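Local coordinates for secretory-abundant heat soluble protein 1 (Ramazzottius varieornatus, PDB 5XN9) that acts as a secreted molecular shield when water is scarce, forming amorphous solids on drying that protect the tardigrade, at residues 11-16 with 133-138; 41-46 with 54-59; 81-86 with 100-105. All blocks are in the same frame, centred on the assembly; numbering follows the deposited sequence. Where two conformers were deposited one is given.

Contact 1. Residues 11-16 with 133-138; sequences KWESTD and WYKKSS. With MG (magnesium ion), chain C; EDO (1,2-ethanediol), chain G.
Lys-136 sets its CD over one face of the Trp-12 indole, with CG and CE near the rim carbons CZ3 and CH2. This CD sits 4.0 Å from the centroid of the Trp-12 six-membered ring in a CH-pi contact; a bend at chi2 (-82°) places it there. Close packing continues at Tyr-134, whose CB touches Trp-12 CB, while CD2 comes within 3.3 Å of Ser-14 N and CE2 lies against Ser-14 CB. Tyr-134 OH binds the magnesium ion at 2.0 Å, sharing it with His-43. Between these side chains the antiparallel backbones pair through Glu-13 and Lys-135, with Glu-13 N 2.8 Å from Lys-135 O. At Thr-15 two donors grip one acceptor: N reaches Trp-133 O in the carbonyl plane at 3.1 Å, and OG1 reaches the same Trp-133 O from above that plane at 2.9 Å.

The other side is looser. Glu-13 and Lys-135 run side by side, yet Glu-13 OE1 and Lys-135 NZ remain 4.7 Å apart, and OE1 takes its salt bridge from Lys-40 instead. A water hydrogen-bonded to Ser-137 OG makes a weak bond to Trp-12 O, and Lys-11 NZ bonds weakly to ethanediol. The first and last strands are thus held by backbone bonds and aromatic packing rather than by paired charges, and the metal would probably favour an ionised Tyr-134 phenol.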
loop_
_atom_site.group_PDB
_atom_site.type_symbol
_atom_site.label_atom_id
_atom_site.label_comp_id
_atom_site.label_asym_id
_atom_site.label_seq_id
_atom_site.Cartn_x
_atom_site.Cartn_y
_atom_site.Cartn_z
ATOM N N LYS A 11 9.811 -2.449 -8.230
ATOM C CA LYS A 11 8.784 -3.463 -8.415
ATOM C C LYS A 11 8.910 -4.462 -7.276
ATOM O O LYS A 11 9.953 -5.109 -7.131
ATOM C CB LYS A 11 8.974 -4.174 -9.752
ATOM C CG LYS A 11 8.878 -3.260 -10.944
ATOM C CD LYS A 11 8.885 -4.081 -12.227
ATOM C CE LYS A 11 8.967 -3.185 -13.432
ATOM N NZ LYS A 11 10.222 -2.397 -13.373
ATOM N N TRP A 12 7.857 -4.578 -6.476
ATOM C CA TRP A 12 7.871 -5.363 -5.249
ATOM C C TRP A 12 6.809 -6.447 -5.323
ATOM O O TRP A 12 5.706 -6.205 -5.813
ATOM C CB TRP A 12 7.570 -4.465 -4.050
ATOM C CG TRP A 12 8.503 -3.308 -3.941
ATOM C CD1 TRP A 12 8.276 -2.020 -4.349
ATOM C CD2 TRP A 12 9.822 -3.330 -3.391
ATOM N NE1 TRP A 12 9.378 -1.239 -4.077
ATOM C CE2 TRP A 12 10.343 -2.020 -3.497
ATOM C CE3 TRP A 12 10.618 -4.331 -2.823
ATOM C CZ2 TRP A 12 11.613 -1.686 -3.042
ATOM C CZ3 TRP A 12 11.881 -3.998 -2.376
ATOM C CH2 TRP A 12 12.369 -2.684 -2.489
ATOM N N GLU A 13 7.129 -7.630 -4.797
ATOM C CA GLU A 13 6.231 -8.775 -4.847
ATOM C C GLU A 13 6.110 -9.365 -3.450
ATOM O O GLU A 13 7.107 -9.477 -2.735
ATOM C CB GLU A 13 6.801 -9.824 -5.809
ATOM C CG GLU A 13 6.090 -11.151 -5.807
ATOM C CD GLU A 13 6.747 -12.145 -6.741
ATOM O OE1 GLU A 13 6.365 -13.332 -6.711
ATOM O OE2 GLU A 13 7.647 -11.738 -7.506
ATOM N N SER A 14 4.890 -9.743 -3.062
ATOM C CA SER A 14 4.668 -10.264 -1.715
ATOM C C SER A 14 5.351 -11.611 -1.517
ATOM O O SER A 14 5.587 -12.363 -2.466
ATOM C CB SER A 14 3.173 -10.387 -1.423
ATOM O OG SER A 14 2.538 -11.266 -2.330
ATOM N N THR A 15 5.686 -11.903 -0.265
ATOM C CA THR A 15 6.327 -13.150 0.112
ATOM C C THR A 15 5.375 -13.956 0.989
ATOM O O THR A 15 4.194 -13.622 1.137
ATOM C CB THR A 15 7.634 -12.861 0.856
ATOM O OG1 THR A 15 7.326 -12.293 2.135
ATOM C CG2 THR A 15 8.507 -11.890 0.065
ATOM N N ASP A 16 5.901 -15.025 1.590
ATOM C CA ASP A 16 5.133 -15.812 2.544
ATOM C C ASP A 16 5.058 -15.165 3.919
ATOM O O ASP A 16 4.272 -15.623 4.756
ATOM C CB ASP A 16 5.735 -17.213 2.685
ATOM C CG ASP A 16 5.529 -18.062 1.451
ATOM O OD1 ASP A 16 4.745 -17.649 0.573
ATOM O OD2 ASP A 16 6.142 -19.149 1.365
ATOM N N TRP A 133 5.738 -8.528 4.175
ATOM C CA TRP A 133 7.070 -8.350 3.620
ATOM C C TRP A 133 7.069 -8.653 2.131
ATOM O O TRP A 133 6.427 -9.612 1.681
ATOM C CB TRP A 133 8.095 -9.213 4.348
ATOM C CG TRP A 133 8.393 -8.659 5.703
ATOM C CD1 TRP A 133 9.423 -7.828 6.037
ATOM C CD2 TRP A 133 7.628 -8.851 6.901
ATOM N NE1 TRP A 133 9.360 -7.510 7.370
ATOM C CE2 TRP A 133 8.266 -8.120 7.923
ATOM C CE3 TRP A 133 6.471 -9.574 7.209
ATOM C CZ2 TRP A 133 7.792 -8.097 9.234
ATOM C CZ3 TRP A 133 6.000 -9.549 8.512
ATOM C CH2 TRP A 133 6.663 -8.819 9.509
ATOM N N TYR A 134 7.782 -7.819 1.375
ATOM C CA TYR A 134 7.873 -7.909 -0.072
ATOM C C TYR A 134 9.335 -8.024 -0.485
ATOM O O TYR A 134 10.234 -7.548 0.213
ATOM C CB TYR A 134 7.278 -6.645 -0.719
ATOM C CG TYR A 134 5.786 -6.516 -0.531
ATOM C CD1 TYR A 134 5.240 -6.112 0.686
ATOM C CD2 TYR A 134 4.916 -6.812 -1.568
ATOM C CE1 TYR A 134 3.877 -6.015 0.852
ATOM C CE2 TYR A 134 3.552 -6.717 -1.408
ATOM C CZ TYR A 134 3.035 -6.320 -0.197
ATOM O OH TYR A 134 1.673 -6.220 -0.022
ATOM N N LYS A 135 9.570 -8.646 -1.636
ATOM C CA LYS A 135 10.899 -8.739 -2.225
ATOM C C LYS A 135 10.899 -8.056 -3.589
ATOM O O LYS A 135 9.858 -7.893 -4.219
ATOM C CB LYS A 135 11.311 -10.204 -2.392
ATOM C CG LYS A 135 10.340 -11.010 -3.249
ATOM C CD LYS A 135 10.740 -12.478 -3.343
ATOM C CE LYS A 135 9.702 -13.283 -4.115
ATOM N NZ LYS A 135 10.058 -14.730 -4.211
ATOM N N LYS A 136 12.080 -7.642 -4.039
ATOM C CA LYS A 136 12.202 -7.104 -5.391
ATOM C C LYS A 136 11.824 -8.169 -6.414
ATOM O O LYS A 136 12.180 -9.343 -6.274
ATOM C CB LYS A 136 13.640 -6.647 -5.638
ATOM C CG LYS A 136 13.998 -5.325 -4.985
ATOM C CD LYS A 136 13.539 -4.143 -5.831
ATOM C CE LYS A 136 14.389 -2.906 -5.556
ATOM N NZ LYS A 136 14.021 -1.744 -6.412
ATOM N N SER A 137 11.100 -7.757 -7.452
ATOM C CA SER A 137 10.616 -8.714 -8.439
ATOM C C SER A 137 11.748 -9.225 -9.325
ATOM O O SER A 137 12.682 -8.494 -9.666
ATOM C CB SER A 137 9.522 -8.092 -9.299
ATOM O OG SER A 137 8.307 -8.034 -8.580
ATOM N N SER A 138 11.635 -10.498 -9.707
ATOM C CA SER A 138 12.635 -11.224 -10.500
ATOM C C SER A 138 14.026 -11.249 -9.861
ATOM O O SER A 138 14.474 -12.294 -9.390
ATOM C CB SER A 138 12.699 -10.718 -11.949
ATOM O OG SER A 138 13.033 -9.343 -12.018
ATOM O OXT SER A 138 14.737 -10.247 -9.794
HETATM MG MG MG C . 0.615 -4.605 -0.397
HETATM C C1 EDO G . 9.836 -0.970 -16.272
HETATM O O1 EDO G . 8.766 -1.739 -16.835
HETATM C C2 EDO G . 11.142 -1.750 -16.392
HETATM O O2 EDO G . 12.080 -1.258 -15.428
HETATM O O HOH W 1 12.553 -2.942 -9.133
HETATM O O HOH W 2 6.319 -6.012 -8.977
#

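Contact 2. Residues 41-46 with 54-59; sequences TFHKIW and HQISVP. With MG (magnesium ion), chain C.
Ile-45 sets CD1 over one face of the His-54 imidazole, 4.2 Å from the centroid of the His-54 ring in a CH-pi contact offset toward the rim. His-54 NE2 accepts a hydrogen bond from His-43 ND1 at 2.8 Å, with an N-H...N angle of 157°. The donor lies in the plane of the His-54 ring, whereas NE2 is tilted from the plane of the His-43 ring; the two rings meet rim to rim with their planes 37° apart. On its far side His-43 NE2 binds the magnesium ion at 1.9 Å. Through its bond to His-43, His-54 is a second-shell residue that probably helps fix the rotation of the metal ligand; Tyr-88 OH holds His-54 ND1 in turn. An alanine in place of His-54 would probably leave His-43 ND1 without its acceptor, open a gap beside Ile-45 and allow the metal-binding imidazole to rock.

The other sheet face carries Phe-42, Lys-44, Gln-55 and Ser-57. Ser-57 OG presses within 3.2 Å of Phe-42 CB, and Pro-59 CG meets Phe-42 CE1 at 3.9 Å. Lys-44 and Gln-55 lie side by side, Lys-44 CD 3.7 Å from Gln-55 OE1, while the edge of Trp-46 meets Gln-55 CB. Four backbone hydrogen bonds, two for each of the pairs Phe-42/Ser-57 and Lys-44/Gln-55, make this a regular antiparallel hairpin within a barrel of the fatty-acid-binding-protein type, bearing a metal-bound histidine backed by a second histidine.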
loop_
_atom_site.group_PDB
_atom_site.type_symbol
_atom_site.label_atom_id
_atom_site.label_comp_id
_atom_site.label_asym_id
_atom_site.label_seq_id
_atom_site.Cartn_x
_atom_site.Cartn_y
_atom_site.Cartn_z
ATOM N N THR A 41 0.645 -10.333 -4.284
ATOM C CA THR A 41 0.367 -8.914 -4.431
ATOM C C THR A 41 1.625 -8.232 -4.935
ATOM O O THR A 41 2.733 -8.552 -4.492
ATOM C CB THR A 41 -0.042 -8.309 -3.071
ATOM O OG1 THR A 41 -1.221 -8.977 -2.596
ATOM C CG2 THR A 41 -0.298 -6.795 -3.165
ATOM N N PHE A 42 1.452 -7.295 -5.858
ATOM C CA PHE A 42 2.554 -6.532 -6.415
ATOM C C PHE A 42 2.333 -5.049 -6.151
ATOM O O PHE A 42 1.219 -4.538 -6.312
ATOM C CB PHE A 42 2.665 -6.764 -7.925
ATOM C CG PHE A 42 2.916 -8.186 -8.298
ATOM C CD1 PHE A 42 1.859 -9.067 -8.463
ATOM C CD2 PHE A 42 4.207 -8.647 -8.492
ATOM C CE1 PHE A 42 2.089 -10.397 -8.810
ATOM C CE2 PHE A 42 4.446 -9.965 -8.841
ATOM C CZ PHE A 42 3.386 -10.844 -8.998
ATOM N N HIS A 43 3.396 -4.369 -5.739
ATOM C CA HIS A 43 3.438 -2.912 -5.650
ATOM C C HIS A 43 4.536 -2.441 -6.581
ATOM O O HIS A 43 5.686 -2.867 -6.445
ATOM C CB HIS A 43 3.772 -2.435 -4.232
ATOM C CG HIS A 43 2.676 -2.666 -3.246
ATOM N ND1 HIS A 43 1.611 -1.804 -3.109
ATOM C CD2 HIS A 43 2.466 -3.669 -2.361
ATOM C CE1 HIS A 43 0.792 -2.263 -2.181
ATOM N NE2 HIS A 43 1.291 -3.391 -1.708
ATOM N N LYS A 44 4.185 -1.574 -7.524
ATOM C CA LYS A 44 5.150 -0.957 -8.420
ATOM C C LYS A 44 5.064 0.548 -8.223
ATOM O O LYS A 44 3.988 1.134 -8.360
ATOM C CB LYS A 44 4.866 -1.360 -9.870
ATOM C CG LYS A 44 4.936 -2.863 -10.083
ATOM C CD LYS A 44 4.662 -3.254 -11.525
ATOM C CE LYS A 44 4.609 -4.776 -11.657
ATOM N NZ LYS A 44 4.179 -5.251 -13.002
ATOM N N ILE A 45 6.186 1.167 -7.878
ATOM C CA ILE A 45 6.227 2.591 -7.580
ATOM C C ILE A 45 7.343 3.208 -8.411
ATOM O O ILE A 45 8.501 2.780 -8.309
ATOM C CB ILE A 45 6.447 2.866 -6.078
ATOM C CG1 ILE A 45 5.354 2.203 -5.224
ATOM C CG2 ILE A 45 6.485 4.358 -5.815
ATOM C CD1 ILE A 45 5.627 2.238 -3.726
ATOM N N TRP A 46 6.997 4.197 -9.235
ATOM C CA TRP A 46 7.968 4.846 -10.104
ATOM C C TRP A 46 7.608 6.314 -10.251
ATOM O O TRP A 46 6.512 6.754 -9.881
ATOM C CB TRP A 46 8.081 4.150 -11.466
ATOM C CG TRP A 46 6.897 4.295 -12.380
ATOM C CD1 TRP A 46 6.795 5.140 -13.456
ATOM C CD2 TRP A 46 5.674 3.546 -12.344
ATOM N NE1 TRP A 46 5.581 4.970 -14.080
ATOM C CE2 TRP A 46 4.877 3.996 -13.423
ATOM C CE3 TRP A 46 5.175 2.544 -11.509
ATOM C CZ2 TRP A 46 3.605 3.476 -13.684
ATOM C CZ3 TRP A 46 3.901 2.035 -11.765
ATOM C CH2 TRP A 46 3.137 2.503 -12.846
ATOM N N HIS A 54 1.838 4.626 -8.358
ATOM C CA HIS A 54 1.872 3.489 -7.456
ATOM C C HIS A 54 0.812 2.537 -7.983
ATOM O O HIS A 54 -0.391 2.822 -7.890
ATOM C CB HIS A 54 1.559 3.922 -6.028
ATOM C CG HIS A 54 1.497 2.786 -5.066
ATOM N ND1 HIS A 54 1.031 2.929 -3.777
ATOM C CD2 HIS A 54 1.859 1.487 -5.200
ATOM C CE1 HIS A 54 1.093 1.763 -3.162
ATOM N NE2 HIS A 54 1.595 0.872 -4.001
ATOM N N GLN A 55 1.243 1.432 -8.582
ATOM C CA GLN A 55 0.320 0.448 -9.113
ATOM C C GLN A 55 0.265 -0.727 -8.152
ATOM O O GLN A 55 1.299 -1.320 -7.825
ATOM C CB GLN A 55 0.755 -0.025 -10.494
ATOM C CG GLN A 55 -0.238 -0.964 -11.137
ATOM C CD GLN A 55 0.356 -1.650 -12.332
ATOM O OE1 GLN A 55 1.074 -2.640 -12.194
ATOM N NE2 GLN A 55 0.088 -1.116 -13.515
ATOM N N ILE A 56 -0.937 -1.037 -7.682
ATOM C CA ILE A 56 -1.191 -2.191 -6.831
ATOM C C ILE A 56 -1.889 -3.229 -7.693
ATOM O O ILE A 56 -2.833 -2.900 -8.421
ATOM C CB ILE A 56 -2.075 -1.807 -5.630
ATOM C CG1 ILE A 56 -1.421 -0.688 -4.804
ATOM C CG2 ILE A 56 -2.388 -3.032 -4.774
ATOM C CD1 ILE A 56 -1.825 0.729 -5.222
ATOM N N SER A 57 -1.425 -4.470 -7.635
ATOM C CA SER A 57 -2.111 -5.538 -8.347
ATOM C C SER A 57 -2.194 -6.799 -7.497
ATOM O O SER A 57 -1.231 -7.173 -6.823
ATOM C CB SER A 57 -1.448 -5.840 -9.685
ATOM O OG SER A 57 -0.115 -6.233 -9.487
ATOM N N VAL A 58 -3.356 -7.443 -7.535
ATOM C CA VAL A 58 -3.552 -8.755 -6.924
ATOM C C VAL A 58 -4.175 -9.628 -8.006
ATOM O O VAL A 58 -5.405 -9.645 -8.162
ATOM C CB VAL A 58 -4.429 -8.693 -5.661
ATOM C CG1 VAL A 58 -4.468 -10.070 -4.988
ATOM C CG2 VAL A 58 -3.914 -7.627 -4.692
ATOM N N PRO A 59 -3.366 -10.327 -8.804
ATOM C CA PRO A 59 -3.920 -11.020 -9.977
ATOM C C PRO A 59 -4.978 -12.065 -9.654
ATOM O O PRO A 59 -5.955 -12.178 -10.408
ATOM C CB PRO A 59 -2.677 -11.623 -10.640
ATOM C CG PRO A 59 -1.564 -10.698 -10.224
ATOM C CD PRO A 59 -1.893 -10.291 -8.819
HETATM MG MG MG C . 0.615 -4.605 -0.397
#

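Contact 3. Residues 81-86 with 100-105; sequences NTEIKY and HVPSRN
The His-100 imidazole is linked to Lys-85 at its edge, where a water lying in the ring plane is 2.8 Å from His-100 ND1 and also gives a weak bond to Lys-85 O. The guanidinium of Arg-104 is approached obliquely by Thr-82, with Arg-104 NH1 3.7 Å from Thr-82 OG1 and the two side chains crossing at about a right angle. The pyrrolidine of Pro-102 offers CG to the aliphatic end of Lys-85, whose CE is 3.6 Å away.

On the face that holds Ile-84, the packing is apolar. Ile-84 and Val-101 lie side by side, pointing the same way, with Ile-84 CD1 3.6 Å from Val-101 CG2. The other branch, Val-101 CG1, sits anti to the backbone N (chi1 -172°) and is pressed to 3.4 Å from Thr-82 CG2, tighter than usual van der Waals contact. Lys-85 and His-100 form the one bridged pair, their CB atoms on the same face and each residue donating its N-H to the other's carbonyl.

Past Val-101 the strands part. A water takes over the link between them, donating to Glu-83 O at 2.7 Å and accepting from Ser-103 N at 3.0 Å. Here the chain folds into a beta-turn closed by Arg-104 N to Val-101 O, and Ser-103 OG stays near Thr-82 CG2. Direct pairing followed by a bridging water and a turn marks the open end of the antiparallel hairpin formed by strands 82-91 and 94-101, at the surface of the barrel.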
loop_
_atom_site.group_PDB
_atom_site.type_symbol
_atom_site.label_atom_id
_atom_site.label_comp_id
_atom_site.label_asym_id
_atom_site.label_seq_id
_atom_site.Cartn_x
_atom_site.Cartn_y
_atom_site.Cartn_z
ATOM N N ASN A 81 -17.300 1.472 -5.082
ATOM C CA ASN A 81 -17.635 2.882 -4.851
ATOM C C ASN A 81 -17.527 3.202 -3.357
ATOM O O ASN A 81 -18.451 3.706 -2.716
ATOM C CB ASN A 81 -18.925 3.380 -5.529
ATOM C CG ASN A 81 -19.069 4.927 -5.517
ATOM O OD1 ASN A 81 -19.864 5.489 -6.266
ATOM N ND2 ASN A 81 -18.304 5.602 -4.658
ATOM N N THR A 82 -16.357 2.907 -2.811
ATOM C CA THR A 82 -15.898 3.528 -1.583
ATOM C C THR A 82 -14.840 4.537 -2.002
ATOM O O THR A 82 -13.834 4.157 -2.608
ATOM C CB THR A 82 -15.293 2.479 -0.650
ATOM O OG1 THR A 82 -16.269 1.481 -0.321
ATOM C CG2 THR A 82 -14.806 3.135 0.623
ATOM N N GLU A 83 -15.087 5.815 -1.736
ATOM C CA GLU A 83 -14.087 6.828 -2.027
ATOM C C GLU A 83 -12.971 6.756 -0.995
ATOM O O GLU A 83 -13.217 6.558 0.200
ATOM C CB GLU A 83 -14.701 8.227 -2.018
ATOM C CG GLU A 83 -13.723 9.316 -2.439
ATOM C CD GLU A 83 -14.064 10.664 -1.840
ATOM O OE1 GLU A 83 -14.600 10.695 -0.710
ATOM O OE2 GLU A 83 -13.798 11.691 -2.498
ATOM N N ILE A 84 -11.739 6.934 -1.461
ATOM C CA ILE A 84 -10.554 6.822 -0.626
ATOM C C ILE A 84 -9.734 8.092 -0.828
ATOM O O ILE A 84 -9.348 8.408 -1.960
ATOM C CB ILE A 84 -9.724 5.585 -1.012
ATOM C CG1 ILE A 84 -10.580 4.312 -0.974
ATOM C CG2 ILE A 84 -8.493 5.469 -0.140
ATOM C CD1 ILE A 84 -11.211 4.042 0.354
ATOM N N LYS A 85 -9.485 8.829 0.254
ATOM C CA LYS A 85 -8.594 9.981 0.213
ATOM C C LYS A 85 -7.226 9.562 0.727
ATOM O O LYS A 85 -7.128 8.811 1.700
ATOM C CB LYS A 85 -9.127 11.114 1.083
ATOM C CG LYS A 85 -10.498 11.627 0.707
ATOM C CD LYS A 85 -10.829 12.849 1.548
ATOM C CE LYS A 85 -12.318 12.985 1.810
ATOM N NZ LYS A 85 -12.610 14.078 2.782
ATOM N N TYR A 86 -6.166 10.026 0.070
ATOM C CA TYR A 86 -4.827 9.644 0.495
ATOM C C TYR A 86 -3.886 10.840 0.427
ATOM O O TYR A 86 -4.093 11.797 -0.328
ATOM C CB TYR A 86 -4.252 8.500 -0.350
ATOM C CG TYR A 86 -4.206 8.803 -1.837
ATOM C CD1 TYR A 86 -3.157 9.520 -2.395
ATOM C CD2 TYR A 86 -5.222 8.370 -2.679
ATOM C CE1 TYR A 86 -3.128 9.809 -3.763
ATOM C CE2 TYR A 86 -5.202 8.644 -4.030
ATOM C CZ TYR A 86 -4.155 9.361 -4.576
ATOM O OH TYR A 86 -4.141 9.633 -5.932
ATOM N N HIS A 100 -7.901 8.256 4.335
ATOM C CA HIS A 100 -9.230 8.435 4.916
ATOM C C HIS A 100 -10.217 7.615 4.111
ATOM O O HIS A 100 -10.207 7.675 2.880
ATOM C CB HIS A 100 -9.721 9.881 4.818
ATOM C CG HIS A 100 -9.140 10.823 5.824
ATOM N ND1 HIS A 100 -7.901 11.408 5.668
ATOM C CD2 HIS A 100 -9.675 11.370 6.945
ATOM C CE1 HIS A 100 -7.677 12.237 6.670
ATOM N NE2 HIS A 100 -8.738 12.233 7.462
ATOM N N VAL A 101 -11.087 6.888 4.803
ATOM C CA VAL A 101 -12.245 6.270 4.165
ATOM C C VAL A 101 -13.484 6.898 4.791
ATOM O O VAL A 101 -14.030 6.358 5.769
ATOM C CB VAL A 101 -12.230 4.745 4.328
ATOM C CG1 VAL A 101 -13.333 4.139 3.506
ATOM C CG2 VAL A 101 -10.866 4.178 3.935
ATOM N N PRO A 102 -13.939 8.046 4.281
ATOM C CA PRO A 102 -14.952 8.824 5.016
ATOM C C PRO A 102 -16.272 8.104 5.192
ATOM O O PRO A 102 -16.939 8.288 6.218
ATOM C CB PRO A 102 -15.098 10.092 4.162
ATOM C CG PRO A 102 -13.821 10.188 3.414
ATOM C CD PRO A 102 -13.388 8.791 3.137
ATOM N N SER A 103 -16.679 7.296 4.211
ATOM C CA SER A 103 -17.961 6.608 4.310
ATOM C C SER A 103 -17.997 5.658 5.499
ATOM O O SER A 103 -19.071 5.392 6.051
ATOM C CB SER A 103 -18.255 5.862 3.009
ATOM O OG SER A 103 -17.276 4.867 2.746
ATOM N N ARG A 104 -16.837 5.164 5.928
ATOM C CA ARG A 104 -16.752 4.195 7.009
ATOM C C ARG A 104 -16.117 4.771 8.263
ATOM O O ARG A 104 -15.899 4.036 9.231
ATOM C CB ARG A 104 -15.970 2.974 6.545
ATOM C CG ARG A 104 -16.415 2.494 5.193
ATOM C CD ARG A 104 -16.135 1.036 5.009
ATOM N NE ARG A 104 -16.678 0.573 3.741
ATOM C CZ ARG A 104 -16.735 -0.700 3.381
ATOM N NH1 ARG A 104 -17.238 -1.028 2.198
ATOM N NH2 ARG A 104 -16.287 -1.639 4.204
ATOM N N ASN A 105 -15.814 6.064 8.268
ATOM C CA ASN A 105 -15.153 6.704 9.401
ATOM C C ASN A 105 -13.884 5.950 9.808
ATOM O O ASN A 105 -13.654 5.648 10.983
ATOM C CB ASN A 105 -16.113 6.880 10.582
ATOM C CG ASN A 105 -15.568 7.823 11.630
ATOM O OD1 ASN A 105 -14.852 8.770 11.305
ATOM N ND2 ASN A 105 -15.890 7.567 12.894
HETATM O O HOH W 3 -15.546 6.798 1.527
HETATM O O HOH W 4 -5.845 11.295 3.700
#

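From the N terminus, residues 11-16 open the longest loop, which closes only when 133-138 returns beside them as contact 1; this brings the first and last strands together. Contacts 2 and 3 are nested inside it and follow one another in series, each closing a hairpin: strands 42-48 and 51-58, then strands 82-91 and 94-101. No loop crosses another. Contacts 1 and 2 touch, since strand 10-19 neighbours strand 42-48 in the sheet, and both supply a ligand to the same magnesium ion. Contact 3 lies on the other side of the chain's centre from contact 1, their centres about 27 Å apart, joined through the continuous antiparallel sheet.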